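Local coordinates for reticulocyte binding protein (Streptococcus agalactiae COH1, PDB 3FAW) that probably hydrolyses alpha-1,6 linkages in pullulan and related glucans, as a secreted, peptidoglycan-anchored pullulanase of group B Streptococcus, at residues T46-I51 / F100-G105; S152-S157 / D403-Y408; G774-D779 / K786-P791; R792-E797 / T807-K812. One frame throughout, in Å; residues are numbered along the deposited sequence. Where two conformers were deposited one is given.

Interaction 1. Residues T46-I51 / F100-G105; sequences TDLTSI and FNPKQG
Ile51 lies over the ring of Phe100, where the beta hairpin of strands 40-47 and 50-55 meets the loop after strand 93-98. Asp47 to Ser50 form the type I turn of that hairpin. The tight part is a CH-pi contact. Ile51 CD1 sits 3.9 Å from the Phe100 ring centroid and only 8° off the ring normal. Ser50 N lies at the ring edge, in its plane, 3.8 Å from Phe100 CD2. Phe107 also packs edge-to-face with this ring.

The solvent side is looser. The exposed side chain of Leu48 touches the loop through one methyl, with CD2 3.8 Å from Pro102 CD. Helix 122-129 adds Gln127 against Leu48 and Leu128 against Pro102. Between the two parts runs the single hydrogen bond of the contact, Phe100 N to Leu48 O at 3.1 Å. The donor lies nearly along the C=O axis, but the N-H...O angle is a bent 140°. Gln45 NE2 ties Phe100 O and Asp47 O together. An Asx turn shapes the hairpin end: Thr49 N gives its hydrogen to Asp47 OD1 at 2.9 Å, approaching from above the carboxylate plane.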
loop_
_atom_site.group_PDB
_atom_site.type_symbol
_atom_site.label_atom_id
_atom_site.label_comp_id
_atom_site.label_asym_id
_atom_site.label_seq_id
_atom_site.Cartn_x
_atom_site.Cartn_y
_atom_site.Cartn_z
ATOM N N THR A 46 25.274 -24.859 -4.344
ATOM C CA THR A 46 24.456 -24.531 -3.178
ATOM C C THR A 46 25.280 -24.257 -1.915
ATOM O O THR A 46 24.793 -23.617 -0.982
ATOM C CB THR A 46 23.469 -25.676 -2.885
ATOM O OG1 THR A 46 24.199 -26.874 -2.582
ATOM C CG2 THR A 46 22.565 -25.926 -4.096
ATOM N N ASP A 47 26.513 -24.758 -1.875
ATOM C CA ASP A 47 27.465 -24.400 -0.816
ATOM C C ASP A 47 28.906 -24.657 -1.284
ATOM O O ASP A 47 29.131 -24.998 -2.445
ATOM C CB ASP A 47 27.134 -25.118 0.510
ATOM C CG ASP A 47 27.332 -26.624 0.447
ATOM O OD1 ASP A 47 28.148 -27.109 -0.362
ATOM O OD2 ASP A 47 26.674 -27.329 1.238
ATOM N N LEU A 48 29.874 -24.495 -0.385
ATOM C CA LEU A 48 31.285 -24.607 -0.756
ATOM C C LEU A 48 31.648 -25.975 -1.335
ATOM O O LEU A 48 32.494 -26.064 -2.229
ATOM C CB LEU A 48 32.194 -24.276 0.438
ATOM C CG LEU A 48 32.210 -22.811 0.896
ATOM C CD1 LEU A 48 33.150 -22.623 2.091
ATOM C CD2 LEU A 48 32.609 -21.873 -0.240
ATOM N N THR A 49 30.996 -27.030 -0.843
ATOM C CA THR A 49 31.342 -28.402 -1.218
ATOM C C THR A 49 30.193 -29.193 -1.861
ATOM O O THR A 49 30.187 -30.425 -1.802
ATOM C CB THR A 49 31.859 -29.182 0.014
ATOM O OG1 THR A 49 30.819 -29.285 0.993
ATOM C CG2 THR A 49 33.078 -28.484 0.632
ATOM N N SER A 50 29.233 -28.508 -2.483
ATOM C CA SER A 50 28.059 -29.195 -3.041
ATOM C C SER A 50 27.469 -28.533 -4.292
ATOM O O SER A 50 27.252 -27.316 -4.322
ATOM C CB SER A 50 26.968 -29.339 -1.971
ATOM O OG SER A 50 25.983 -30.276 -2.375
ATOM N N ILE A 51 27.211 -29.356 -5.310
ATOM C CA ILE A 51 26.554 -28.921 -6.545
ATOM C C ILE A 51 25.401 -29.862 -6.902
ATOM O O ILE A 51 25.590 -31.073 -6.984
ATOM C CB ILE A 51 27.548 -28.874 -7.728
ATOM C CG1 ILE A 51 28.549 -27.728 -7.536
ATOM C CG2 ILE A 51 26.805 -28.715 -9.064
ATOM C CD1 ILE A 51 29.562 -27.601 -8.658
ATOM N N PHE A 100 34.675 -27.241 -4.132
ATOM C CA PHE A 100 34.295 -26.324 -5.210
ATOM C C PHE A 100 34.498 -24.863 -4.803
ATOM O O PHE A 100 33.543 -24.155 -4.472
ATOM C CB PHE A 100 32.847 -26.577 -5.629
ATOM C CG PHE A 100 32.573 -27.998 -6.044
ATOM C CD1 PHE A 100 33.281 -28.581 -7.086
ATOM C CD2 PHE A 100 31.595 -28.748 -5.402
ATOM C CE1 PHE A 100 33.023 -29.892 -7.479
ATOM C CE2 PHE A 100 31.333 -30.054 -5.784
ATOM C CZ PHE A 100 32.048 -30.630 -6.825
ATOM N N ASN A 101 35.755 -24.422 -4.841
ATOM C CA ASN A 101 36.123 -23.049 -4.485
ATOM C C ASN A 101 35.478 -22.065 -5.462
ATOM O O ASN A 101 35.777 -22.104 -6.659
ATOM C CB ASN A 101 37.652 -22.892 -4.494
ATOM C CG ASN A 101 38.129 -21.554 -3.920
ATOM O OD1 ASN A 101 37.341 -20.644 -3.663
ATOM N ND2 ASN A 101 39.438 -21.440 -3.722
ATOM N N PRO A 102 34.582 -21.186 -4.964
ATOM C CA PRO A 102 33.887 -20.265 -5.871
ATOM C C PRO A 102 34.809 -19.292 -6.615
ATOM O O PRO A 102 34.415 -18.752 -7.646
ATOM C CB PRO A 102 32.915 -19.512 -4.948
ATOM C CG PRO A 102 33.431 -19.702 -3.574
ATOM C CD PRO A 102 34.155 -21.009 -3.560
ATOM N N LYS A 103 36.023 -19.088 -6.106
ATOM C CA LYS A 103 37.022 -18.252 -6.780
ATOM C C LYS A 103 37.554 -18.905 -8.064
ATOM O O LYS A 103 38.026 -18.210 -8.968
ATOM C CB LYS A 103 38.176 -17.931 -5.823
ATOM C CG LYS A 103 37.761 -17.063 -4.634
ATOM C CD LYS A 103 38.945 -16.718 -3.748
ATOM C CE LYS A 103 38.612 -15.602 -2.764
ATOM N NZ LYS A 103 37.548 -15.991 -1.796
ATOM N N GLN A 104 37.475 -20.234 -8.130
ATOM C CA GLN A 104 37.825 -20.993 -9.334
ATOM C C GLN A 104 36.585 -21.312 -10.175
ATOM O O GLN A 104 36.683 -21.988 -11.203
ATOM C CB GLN A 104 38.518 -22.305 -8.953
ATOM C CG GLN A 104 39.757 -22.147 -8.070
ATOM C CD GLN A 104 40.896 -21.419 -8.762
ATOM O OE1 GLN A 104 41.075 -21.525 -9.975
ATOM N NE2 GLN A 104 41.679 -20.678 -7.985
ATOM N N GLY A 105 35.422 -20.831 -9.731
ATOM C CA GLY A 105 34.153 -21.078 -10.416
ATOM C C GLY A 105 33.947 -20.063 -11.526
ATOM O O GLY A 105 34.763 -19.154 -11.678
#

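Interaction 2. Residues S152-S157 / D403-Y408; sequences SPSADS and DIEPNY
A buried carboxylate, that of Glu405, reaches from the catalytic alpha-amylase domain into the turn at Ser154 of the carbohydrate-binding module 48. Ser152 to Ala155 make a type I beta turn, and its backbone supplies the donor. Ser154 N bonds to Glu405 OE1 at 3.1 Å with an N-H...O angle of 156°. It meets OE1 on the syn side, a little out of the carboxylate plane. Ser154 OG is modelled 2.7 Å from Glu405 OE1, but this side chain has two conformers, so that approach is doubtful.

Two torsions carry Glu405 CD to the turn. CG is anti to the backbone N (chi1 176°), and chi2 (63°) then bends the chain. The pyrrolidine ring of Pro153 packs across the Glu405 side chain, with Pro153 CD 3.3 Å from Glu405 OE1. The other oxygen, OE2, forms a salt bridge with Lys125, which would probably favour the ionised carboxylate. Next to the proline, Ser152 OG lies 2.8 Å from Ile404 O.

The contact thus joins two domains through loops, since neither segment has regular structure where they touch. Three elements pack on it. Helix 122-129 supplies Lys125, and its Tyr129 packs on Pro153. Strand 202-209 backs the turn, with Ile207 against Ser152 and Arg209 against Ser154. Strand 212-216 touches the catalytic-domain loop, with Ile216 against Ile404.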
loop_
_atom_site.group_PDB
_atom_site.type_symbol
_atom_site.label_atom_id
_atom_site.label_comp_id
_atom_site.label_asym_id
_atom_site.label_seq_id
_atom_site.Cartn_x
_atom_site.Cartn_y
_atom_site.Cartn_z
ATOM N N SER A 152 26.898 -5.905 -6.634
ATOM C CA SER A 152 26.725 -6.633 -7.903
ATOM C C SER A 152 27.819 -7.699 -8.087
ATOM O O SER A 152 28.739 -7.522 -8.880
ATOM C CB SER A 152 26.729 -5.654 -9.087
ATOM O OG SER A 152 26.407 -6.309 -10.301
ATOM N N PRO A 153 27.701 -8.828 -7.365
ATOM C CA PRO A 153 28.823 -9.756 -7.240
ATOM C C PRO A 153 29.230 -10.502 -8.521
ATOM O O PRO A 153 30.369 -10.954 -8.595
ATOM C CB PRO A 153 28.345 -10.738 -6.161
ATOM C CG PRO A 153 26.870 -10.691 -6.230
ATOM C CD PRO A 153 26.507 -9.302 -6.642
ATOM N N SER A 154 28.336 -10.617 -9.508
ATOM C CA SER A 154 28.628 -11.364 -10.738
ATOM C C SER A 154 29.175 -10.490 -11.873
ATOM O O SER A 154 29.476 -10.996 -12.956
ATOM C CB SER A 154 27.381 -12.112 -11.224
ATOM O OG SER A 154 26.381 -11.213 -11.678
ATOM N N ALA A 155 29.311 -9.185 -11.628
ATOM C CA ALA A 155 29.810 -8.242 -12.651
ATOM C C ALA A 155 31.304 -8.408 -12.947
ATOM O O ALA A 155 32.098 -8.613 -12.033
ATOM C CB ALA A 155 29.533 -6.798 -12.219
ATOM N N ASP A 156 31.677 -8.314 -14.227
ATOM C CA ASP A 156 33.087 -8.239 -14.635
ATOM C C ASP A 156 33.648 -6.840 -14.380
ATOM O O ASP A 156 34.808 -6.683 -13.986
ATOM C CB ASP A 156 33.250 -8.550 -16.129
ATOM C CG ASP A 156 32.909 -9.984 -16.477
ATOM O OD1 ASP A 156 32.924 -10.845 -15.578
ATOM O OD2 ASP A 156 32.644 -10.248 -17.668
ATOM N N SER A 157 32.820 -5.828 -14.624
ATOM C CA SER A 157 33.205 -4.441 -14.397
ATOM C C SER A 157 31.970 -3.574 -14.192
ATOM O O SER A 157 30.893 -3.883 -14.707
ATOM C CB SER A 157 34.012 -3.918 -15.585
ATOM O OG SER A 157 33.215 -3.884 -16.759
ATOM N N ASP A 403 18.787 -6.530 -14.334
ATOM C CA ASP A 403 19.991 -6.020 -14.991
ATOM C C ASP A 403 21.170 -5.888 -14.029
ATOM O O ASP A 403 22.312 -6.028 -14.439
ATOM C CB ASP A 403 19.734 -4.648 -15.625
ATOM C CG ASP A 403 18.916 -4.727 -16.906
ATOM O OD1 ASP A 403 18.762 -5.828 -17.473
ATOM O OD2 ASP A 403 18.433 -3.664 -17.349
ATOM N N ILE A 404 20.893 -5.597 -12.759
ATOM C CA ILE A 404 21.954 -5.324 -11.787
ATOM C C ILE A 404 22.668 -6.610 -11.402
ATOM O O ILE A 404 23.894 -6.691 -11.453
ATOM C CB ILE A 404 21.405 -4.648 -10.511
ATOM C CG1 ILE A 404 20.720 -3.319 -10.861
ATOM C CG2 ILE A 404 22.532 -4.420 -9.500
ATOM C CD1 ILE A 404 20.051 -2.634 -9.682
ATOM N N GLU A 405 21.883 -7.606 -11.005
ATOM C CA GLU A 405 22.398 -8.923 -10.643
ATOM C C GLU A 405 21.357 -9.953 -11.054
ATOM O O GLU A 405 20.256 -9.963 -10.506
ATOM C CB GLU A 405 22.663 -9.002 -9.136
ATOM C CG GLU A 405 23.113 -10.375 -8.613
ATOM C CD GLU A 405 24.446 -10.850 -9.185
ATOM O OE1 GLU A 405 25.288 -10.014 -9.570
ATOM O OE2 GLU A 405 24.658 -12.076 -9.230
ATOM N N PRO A 406 21.691 -10.817 -12.027
ATOM C CA PRO A 406 20.699 -11.784 -12.483
ATOM C C PRO A 406 20.505 -12.926 -11.488
ATOM O O PRO A 406 21.399 -13.215 -10.685
ATOM C CB PRO A 406 21.287 -12.300 -13.800
ATOM C CG PRO A 406 22.756 -12.148 -13.638
ATOM C CD PRO A 406 22.971 -10.953 -12.744
ATOM N N ASN A 407 19.334 -13.554 -11.541
ATOM C CA ASN A 407 19.036 -14.714 -10.708
ATOM C C ASN A 407 19.324 -14.447 -9.226
ATOM O O ASN A 407 20.103 -15.167 -8.605
ATOM C CB ASN A 407 19.841 -15.932 -11.186
ATOM C CG ASN A 407 19.840 -16.082 -12.696
ATOM O OD1 ASN A 407 18.840 -16.477 -13.294
ATOM N ND2 ASN A 407 20.967 -15.774 -13.318
ATOM N N TYR A 408 18.715 -13.406 -8.664
ATOM C CA TYR A 408 18.854 -13.158 -7.225
ATOM C C TYR A 408 17.718 -12.348 -6.581
ATOM O O TYR A 408 17.063 -12.825 -5.652
ATOM C CB TYR A 408 20.191 -12.475 -6.887
ATOM C CG TYR A 408 20.252 -12.182 -5.410
ATOM C CD1 TYR A 408 20.682 -13.152 -4.513
ATOM C CD2 TYR A 408 19.797 -10.965 -4.903
ATOM C CE1 TYR A 408 20.694 -12.912 -3.160
ATOM C CE2 TYR A 408 19.798 -10.715 -3.554
ATOM C CZ TYR A 408 20.247 -11.692 -2.679
ATOM O OH TYR A 408 20.252 -11.452 -1.326
#

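Interaction 3. Residues G774-D779 / K786-P791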
loop_
_atom_site.group_PDB
_atom_site.type_symbol
_atom_site.label_atom_id
_atom_site.label_comp_id
_atom_site.label_asym_id
_atom_site.label_seq_id
_atom_site.Cartn_x
_atom_site.Cartn_y
_atom_site.Cartn_z
ATOM N N GLY A 774 -31.076 7.966 28.963
ATOM C CA GLY A 774 -29.882 8.582 28.389
ATOM C C GLY A 774 -30.161 9.744 27.451
ATOM O O GLY A 774 -31.311 10.098 27.201
ATOM N N GLN A 775 -29.083 10.332 26.935
ATOM C CA GLN A 775 -29.156 11.462 26.011
ATOM C C GLN A 775 -28.839 10.989 24.598
ATOM O O GLN A 775 -27.930 10.184 24.402
ATOM C CB GLN A 775 -28.145 12.538 26.411
ATOM C CG GLN A 775 -28.298 13.065 27.839
ATOM C CD GLN A 775 -27.053 13.791 28.347
ATOM O OE1 GLN A 775 -25.921 13.411 28.036
ATOM N NE2 GLN A 775 -27.262 14.832 29.147
ATOM N N VAL A 776 -29.579 11.503 23.618
ATOM C CA VAL A 776 -29.307 11.217 22.208
ATOM C C VAL A 776 -28.216 12.152 21.688
ATOM O O VAL A 776 -28.406 13.370 21.671
ATOM C CB VAL A 776 -30.568 11.397 21.333
ATOM C CG1 VAL A 776 -30.263 11.032 19.873
ATOM C CG2 VAL A 776 -31.713 10.553 21.873
ATOM N N ILE A 777 -27.080 11.584 21.274
ATOM C CA ILE A 777 -25.973 12.383 20.719
ATOM C C ILE A 777 -25.777 12.206 19.201
ATOM O O ILE A 777 -25.116 13.028 18.556
ATOM C CB ILE A 777 -24.647 12.147 21.484
ATOM C CG1 ILE A 777 -24.167 10.700 21.354
ATOM C CG2 ILE A 777 -24.825 12.525 22.955
ATOM C CD1 ILE A 777 -22.741 10.508 21.807
ATOM N N VAL A 778 -26.350 11.142 18.640
ATOM C CA VAL A 778 -26.432 10.979 17.186
ATOM C C VAL A 778 -27.879 10.682 16.806
ATOM O O VAL A 778 -28.514 9.808 17.397
ATOM C CB VAL A 778 -25.518 9.836 16.667
ATOM C CG1 VAL A 778 -25.666 9.658 15.155
ATOM C CG2 VAL A 778 -24.072 10.103 17.028
ATOM N N ASP A 779 -28.399 11.419 15.829
ATOM C CA ASP A 779 -29.743 11.158 15.307
ATOM C C ASP A 779 -29.711 11.144 13.775
ATOM O O ASP A 779 -28.642 10.979 13.186
ATOM C CB ASP A 779 -30.764 12.154 15.898
ATOM C CG ASP A 779 -30.680 13.546 15.291
ATOM O OD1 ASP A 779 -29.767 13.824 14.490
ATOM O OD2 ASP A 779 -31.554 14.376 15.627
ATOM N N LYS A 786 -22.550 16.163 22.003
ATOM C CA LYS A 786 -23.474 16.989 22.787
ATOM C C LYS A 786 -24.896 16.425 22.728
ATOM O O LYS A 786 -25.290 15.841 21.716
ATOM C CB LYS A 786 -23.475 18.431 22.271
ATOM C CG LYS A 786 -22.125 19.125 22.336
ATOM C CD LYS A 786 -22.146 20.450 21.581
ATOM C CE LYS A 786 -20.761 21.069 21.505
ATOM N NZ LYS A 786 -20.767 22.388 20.807
ATOM N N PRO A 787 -25.676 16.597 23.812
ATOM C CA PRO A 787 -27.071 16.162 23.786
ATOM C C PRO A 787 -27.901 16.897 22.731
ATOM O O PRO A 787 -27.808 18.120 22.609
ATOM C CB PRO A 787 -27.581 16.502 25.197
ATOM C CG PRO A 787 -26.374 16.673 26.028
ATOM C CD PRO A 787 -25.309 17.179 25.116
ATOM N N ILE A 788 -28.689 16.141 21.970
ATOM C CA ILE A 788 -29.622 16.706 21.001
ATOM C C ILE A 788 -30.976 16.882 21.700
ATOM O O ILE A 788 -31.583 15.905 22.145
ATOM C CB ILE A 788 -29.758 15.803 19.755
ATOM C CG1 ILE A 788 -28.394 15.604 19.083
ATOM C CG2 ILE A 788 -30.739 16.408 18.761
ATOM C CD1 ILE A 788 -28.362 14.478 18.058
ATOM N N SER A 789 -31.434 18.129 21.801
ATOM C CA SER A 789 -32.609 18.468 22.612
ATOM C C SER A 789 -33.914 17.894 22.062
ATOM O O SER A 789 -34.745 17.403 22.828
ATOM C CB SER A 789 -32.733 19.988 22.759
ATOM O OG SER A 789 -32.858 20.614 21.496
ATOM N N THR A 790 -34.088 17.964 20.743
ATOM C CA THR A 790 -35.265 17.399 20.072
ATOM C C THR A 790 -34.819 16.446 18.948
ATOM O O THR A 790 -34.776 16.832 17.778
ATOM C CB THR A 790 -36.207 18.514 19.539
ATOM O OG1 THR A 790 -37.321 17.926 18.849
ATOM C CG2 THR A 790 -35.466 19.473 18.604
ATOM N N PRO A 791 -34.483 15.189 19.307
ATOM C CA PRO A 791 -33.916 14.244 18.341
ATOM C C PRO A 791 -34.880 13.832 17.227
ATOM O O PRO A 791 -36.068 13.628 17.476
ATOM C CB PRO A 791 -33.557 13.022 19.201
ATOM C CG PRO A 791 -33.621 13.483 20.611
ATOM C CD PRO A 791 -34.615 14.580 20.644
HETATM O O HOH W 1 -24.287 15.353 19.324
#
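Val776 and Ile788 join an edge strand to the loop that returns past it, in the C-terminal beta domain of the SpuA family. Strand 775-778 is outermost in its five-stranded sheet, with strand 807-813 as its neighbour there. The loop 786-791 runs along its other edge. One direct bond holds the backbones: Ile788 N to Val776 O, 2.8 Å and 161°. Beside it a water donates to both Ile777 O and Lys786 O, each 2.6 Å from it. Here the strand carries a classic beta bulge, with Ile777 and Val778 both facing Val810.

The side chains pack in three places. Pro791 CG rests on Val776 CG2 at 3.7 Å. Ile788 CG1, anti to its carbonyl carbon (chi1 -58°), lies 3.4 Å from Val776 O. The terminal Ile788 CD1 touches Ile777 O at 3.6 Å and Asp779 CG at 3.7 Å. At the exposed end, the amide of Gln775 lies alongside the ring of Pro787, Gln775 NE2 3.7 Å from Pro787 CG.

The polar links between the segments are backbone and water. Asp779 is bonded outside them: OD1 accepts from Gln782 N and Asp781 N, and OD2 from Arg792 N. Three N-H donors around this buried carboxylate would probably stabilise its negative charge.

Interaction 4. Residues R792-E797 / T807-K812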
loop_
_atom_site.group_PDB
_atom_site.type_symbol
_atom_site.label_atom_id
_atom_site.label_comp_id
_atom_site.label_asym_id
_atom_site.label_seq_id
_atom_site.Cartn_x
_atom_site.Cartn_y
_atom_site.Cartn_z
ATOM N N ARG A 792 -34.355 13.703 16.011
ATOM C CA ARG A 792 -35.145 13.273 14.861
ATOM C C ARG A 792 -34.866 11.816 14.498
ATOM O O ARG A 792 -33.716 11.368 14.515
ATOM C CB ARG A 792 -34.852 14.173 13.659
ATOM C CG ARG A 792 -35.428 15.575 13.793
ATOM C CD ARG A 792 -36.923 15.607 13.515
ATOM N NE ARG A 792 -37.549 16.828 14.026
ATOM C CZ ARG A 792 -37.983 17.007 15.275
ATOM N NH1 ARG A 792 -37.869 16.046 16.188
ATOM N NH2 ARG A 792 -38.536 18.166 15.617
ATOM N N GLY A 793 -35.928 11.085 14.171
ATOM C CA GLY A 793 -35.812 9.709 13.689
ATOM C C GLY A 793 -35.947 8.635 14.755
ATOM O O GLY A 793 -35.811 7.445 14.457
ATOM N N VAL A 794 -36.217 9.047 15.993
ATOM C CA VAL A 794 -36.348 8.117 17.116
ATOM C C VAL A 794 -37.481 8.540 18.052
ATOM O O VAL A 794 -37.684 9.731 18.286
ATOM C CB VAL A 794 -35.040 8.039 17.933
ATOM C CG1 VAL A 794 -34.671 9.414 18.516
ATOM C CG2 VAL A 794 -35.160 6.990 19.036
ATOM N N HIS A 795 -38.211 7.558 18.580
ATOM C CA HIS A 795 -39.225 7.804 19.608
ATOM C C HIS A 795 -39.036 6.844 20.777
ATOM O O HIS A 795 -38.843 5.641 20.582
ATOM C CB HIS A 795 -40.634 7.666 19.029
ATOM C CG HIS A 795 -40.931 8.640 17.931
ATOM N ND1 HIS A 795 -41.569 9.842 18.154
ATOM C CD2 HIS A 795 -40.671 8.592 16.604
ATOM C CE1 HIS A 795 -41.688 10.493 17.011
ATOM N NE2 HIS A 795 -41.152 9.756 16.054
ATOM N N PHE A 796 -39.093 7.388 21.990
ATOM C CA PHE A 796 -38.895 6.611 23.211
ATOM C C PHE A 796 -40.225 6.023 23.683
ATOM O O PHE A 796 -41.206 6.752 23.851
ATOM C CB PHE A 796 -38.283 7.492 24.313
ATOM C CG PHE A 796 -36.803 7.732 24.147
ATOM C CD1 PHE A 796 -35.904 7.334 25.130
ATOM C CD2 PHE A 796 -36.305 8.347 23.002
ATOM C CE1 PHE A 796 -34.532 7.549 24.975
ATOM C CE2 PHE A 796 -34.938 8.565 22.843
ATOM C CZ PHE A 796 -34.053 8.166 23.831
ATOM N N GLU A 797 -40.249 4.706 23.889
ATOM C CA GLU A 797 -41.438 3.998 24.384
ATOM C C GLU A 797 -41.193 3.488 25.814
ATOM O O GLU A 797 -40.231 3.900 26.463
ATOM C CB GLU A 797 -41.792 2.830 23.450
ATOM C CG GLU A 797 -41.767 3.159 21.955
ATOM C CD GLU A 797 -42.713 4.284 21.560
ATOM O OE1 GLU A 797 -43.677 4.574 22.304
ATOM O OE2 GLU A 797 -42.490 4.876 20.482
ATOM N N THR A 807 -31.952 5.171 9.460
ATOM C CA THR A 807 -31.587 6.110 10.525
ATOM C C THR A 807 -30.643 5.454 11.536
ATOM O O THR A 807 -30.822 4.287 11.902
ATOM C CB THR A 807 -32.843 6.625 11.269
ATOM O OG1 THR A 807 -33.723 7.269 10.338
ATOM C CG2 THR A 807 -32.469 7.608 12.380
ATOM N N ALA A 808 -29.635 6.211 11.969
ATOM C CA ALA A 808 -28.723 5.775 13.028
ATOM C C ALA A 808 -28.959 6.612 14.281
ATOM O O ALA A 808 -29.027 7.836 14.201
ATOM C CB ALA A 808 -27.270 5.899 12.568
ATOM N N ILE A 809 -29.091 5.948 15.427
ATOM C CA ILE A 809 -29.246 6.632 16.712
ATOM C C ILE A 809 -28.173 6.177 17.705
ATOM O O ILE A 809 -27.958 4.981 17.883
ATOM C CB ILE A 809 -30.638 6.376 17.346
ATOM C CG1 ILE A 809 -31.771 6.658 16.349
ATOM C CG2 ILE A 809 -30.823 7.248 18.580
ATOM C CD1 ILE A 809 -31.902 8.109 15.957
ATOM N N VAL A 810 -27.505 7.131 18.348
ATOM C CA VAL A 810 -26.576 6.809 19.434
ATOM C C VAL A 810 -27.029 7.498 20.718
ATOM O O VAL A 810 -27.257 8.711 20.733
ATOM C CB VAL A 810 -25.114 7.203 19.123
ATOM C CG1 VAL A 810 -24.211 6.870 20.309
ATOM C CG2 VAL A 810 -24.617 6.492 17.870
ATOM N N ILE A 811 -27.165 6.706 21.782
ATOM C CA ILE A 811 -27.537 7.212 23.103
ATOM C C ILE A 811 -26.363 7.058 24.074
ATOM O O ILE A 811 -25.647 6.059 24.033
ATOM C CB ILE A 811 -28.766 6.468 23.679
ATOM C CG1 ILE A 811 -29.938 6.516 22.693
ATOM C CG2 ILE A 811 -29.189 7.084 25.002
ATOM C CD1 ILE A 811 -31.203 5.827 23.195
ATOM N N LYS A 812 -26.179 8.058 24.934
ATOM C CA LYS A 812 -25.177 8.019 26.000
ATOM C C LYS A 812 -25.857 8.105 27.366
ATOM O O LYS A 812 -26.718 8.964 27.587
ATOM C CB LYS A 812 -24.200 9.193 25.855
ATOM C CG LYS A 812 -23.130 9.277 26.943
ATOM C CD LYS A 812 -22.529 10.669 27.024
ATOM C CE LYS A 812 -21.509 10.773 28.145
ATOM N NZ LYS A 812 -20.969 12.157 28.276
#
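Thr807 opens the contact by setting its methyl against the backbone of Gly793, with Thr807 CG2 3.9 Å from Gly793 O. With no CB, Gly793 leaves room for the methyl; its positive phi (94°) also suits glycine. CG2 is anti to the backbone N of Thr807, while OG1 turns to a hydrogen bond with Pro805 O. Two residues on, Ile809 crosses Val794. Its CD1 reaches Val794 CB at 3.7 Å and also comes 4.0 Å from Arg792 O. Next on the same face, Ile811 meets Phe796 tip to tip, with Ile811 CD1 3.7 Å from Phe796 CZ.

Strand 794-796 belongs to a three-stranded sheet and strand 807-813 to a five-stranded one, so this is packing of one sheet on another. The two short segments run 57° apart. Val776 of strand 775-778 joins the same layer, touching both Ile809 and Phe796. No hydrogen bond crosses between the segments. The contact rests mostly on aliphatic and ring carbons, with two backbone carbonyls at one end. It is therefore held by apolar packing, while the backbone bonds of each strand go to neighbours in its own sheet.

In the fold
The four contacts form two groups on opposite sides of the chain's centre. Interactions 1 and 2 come first along the chain, with centres about 18 Å apart and no touch between them. Helix 122-129 packs against both, so it spans from the first beta domain to the junction of the carbohydrate-binding module with the catalytic barrel domain. Interactions 3 and 4 lie about 68 Å and 67 Å from interaction 2, centre to centre. They share the C-terminal domain, where their centres are about 8 Å apart. Strands 775-778 and 807-813 pair there, and interaction 3 closes before interaction 4 opens. Only interaction 2 joins separate domains; the last two lie within one beta domain.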